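Local coordinates for methyltransferase (Streptococcus pyogenes, PDB 2ESR), which probably transfers a methyl group from S-adenosylmethionine to an acceptor substrate, as expected of a Rossmann-fold methyltransferase, at residues A[21-26]-A[47-52]. Numbering follows the deposited sequence.
Sequences AIFNMI and IEAVSR
F23 reaches from helix 19-26 to helix 44-51, two neighbours packed on the same face of the Rossmann-like methyltransferase sheet, and its side chain carries nearly the whole contact. With CG anti to the carbonyl carbon (chi1 -77°), the phenyl group extends between the helices until F23 CE1 lies 3.7 Å from A49 CB and F23 CZ 3.5 Å from A49 N. Beneath this pair, F105 of strand 101-106 touches both F23 and A49. E48 meets the ring obliquely: its CG approaches F23 CE2 to 3.3 Å, a tight fit, and the bend at chi2 turns the carboxylate back toward R52. There E48 OE2 takes a weak hydrogen bond from R52 NE at 2.8 Å, part of a salt bridge between the helix's last turn and the residue just after it. R52 runs extended from CG to NE, bringing CD to 3.4 Å from F23 CG. Its guanidinium lies almost parallel to the phenyl plane, 3° apart, but is displaced toward the root of the side chain, with F23 CB over one face. R52 NH1 also donates a hydrogen bond to P28 O, helping fix the group's rotation. A water links the helices, accepting from R52 NH1 at 3.0 Å and donating to N24 OD1 at 2.7 Å.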
# COMPACT_ATOMS: atom_id res chain seq x y z
N ALA A 21 -25.78 1.90 6.60
CA ALA A 21 -26.53 0.73 6.16
C ALA A 21 -25.58 -0.36 5.66
O ALA A 21 -25.69 -1.52 6.04
CB ALA A 21 -27.49 1.12 5.05
N ILE A 22 -24.65 0.03 4.80
CA ILE A 22 -23.68 -0.91 4.26
C ILE A 22 -22.91 -1.61 5.37
O ILE A 22 -22.82 -2.83 5.41
CB ILE A 22 -22.68 -0.20 3.33
CG1 ILE A 22 -23.41 0.31 2.08
CG2 ILE A 22 -21.54 -1.15 2.97
CD1 ILE A 22 -22.52 1.08 1.11
N PHE A 23 -22.37 -0.83 6.30
CA PHE A 23 -21.58 -1.43 7.36
C PHE A 23 -22.37 -2.24 8.37
O PHE A 23 -21.80 -3.06 9.08
CB PHE A 23 -20.71 -0.37 8.02
CG PHE A 23 -19.51 -0.02 7.19
CD1 PHE A 23 -18.41 -0.88 7.15
CD2 PHE A 23 -19.51 1.11 6.38
CE1 PHE A 23 -17.33 -0.62 6.31
CE2 PHE A 23 -18.43 1.38 5.53
CZ PHE A 23 -17.34 0.51 5.50
N ASN A 24 -23.69 -2.03 8.42
CA ASN A 24 -24.51 -2.81 9.33
C ASN A 24 -24.70 -4.18 8.69
O ASN A 24 -25.03 -5.16 9.36
CB ASN A 24 -25.88 -2.15 9.55
CG ASN A 24 -25.81 -0.98 10.51
OD1 ASN A 24 -25.05 -1.02 11.48
ND2 ASN A 24 -26.61 0.05 10.26
N MSE A 25 -24.47 -4.24 7.38
CA MSE A 25 -24.59 -5.48 6.64
C MSE A 25 -23.36 -6.36 6.81
O MSE A 25 -23.47 -7.58 6.98
CB MSE A 25 -24.75 -5.20 5.14
CG MSE A 25 -26.04 -4.57 4.71
SE MSE A 25 -25.98 -4.27 2.80
CE MSE A 25 -25.91 -6.11 2.20
N ILE A 26 -22.19 -5.74 6.75
CA ILE A 26 -20.93 -6.46 6.83
C ILE A 26 -20.12 -6.29 8.10
O ILE A 26 -19.17 -7.03 8.33
CB ILE A 26 -20.00 -6.06 5.67
CG1 ILE A 26 -19.61 -4.59 5.81
CG2 ILE A 26 -20.70 -6.30 4.34
CD1 ILE A 26 -18.54 -4.14 4.84
N ILE A 47 -12.16 4.25 3.89
CA ILE A 47 -11.90 5.06 5.07
C ILE A 47 -12.82 4.67 6.23
O ILE A 47 -12.37 4.52 7.36
CB ILE A 47 -12.07 6.56 4.74
CG1 ILE A 47 -11.05 6.96 3.67
CG2 ILE A 47 -11.90 7.41 6.00
CD1 ILE A 47 -11.20 8.36 3.16
N GLU A 48 -14.10 4.49 5.94
CA GLU A 48 -15.04 4.12 6.99
C GLU A 48 -14.72 2.73 7.52
O GLU A 48 -14.81 2.48 8.73
CB GLU A 48 -16.48 4.16 6.45
CG GLU A 48 -17.56 3.87 7.48
CD GLU A 48 -17.55 4.84 8.65
OE1 GLU A 48 -17.32 6.05 8.43
OE2 GLU A 48 -17.80 4.40 9.79
N ALA A 49 -14.30 1.82 6.64
CA ALA A 49 -13.97 0.46 7.06
C ALA A 49 -12.80 0.46 8.03
O ALA A 49 -12.78 -0.29 9.00
CB ALA A 49 -13.65 -0.41 5.84
N VAL A 50 -11.80 1.30 7.75
CA VAL A 50 -10.65 1.38 8.65
C VAL A 50 -11.10 2.02 9.96
O VAL A 50 -10.68 1.60 11.05
CB VAL A 50 -9.51 2.21 8.01
CG1 VAL A 50 -8.42 2.48 9.04
CG2 VAL A 50 -8.92 1.45 6.83
N SER A 51 -11.98 3.01 9.87
CA SER A 51 -12.48 3.68 11.06
C SER A 51 -13.21 2.69 11.96
O SER A 51 -13.21 2.82 13.19
CB SER A 51 -13.44 4.81 10.67
OG SER A 51 -13.89 5.51 11.82
N ARG A 52 -13.82 1.68 11.34
CA ARG A 52 -14.57 0.67 12.07
C ARG A 52 -13.76 -0.53 12.53
O ARG A 52 -14.31 -1.46 13.12
CB ARG A 52 -15.77 0.21 11.23
CG ARG A 52 -16.86 1.26 11.10
CD ARG A 52 -17.95 0.87 10.10
NE ARG A 52 -19.00 1.88 10.02
CZ ARG A 52 -20.15 1.83 10.68
NH1 ARG A 52 -20.41 0.80 11.48
NH2 ARG A 52 -21.05 2.79 10.54
O HOH W 1 -23.35 0.88 12.27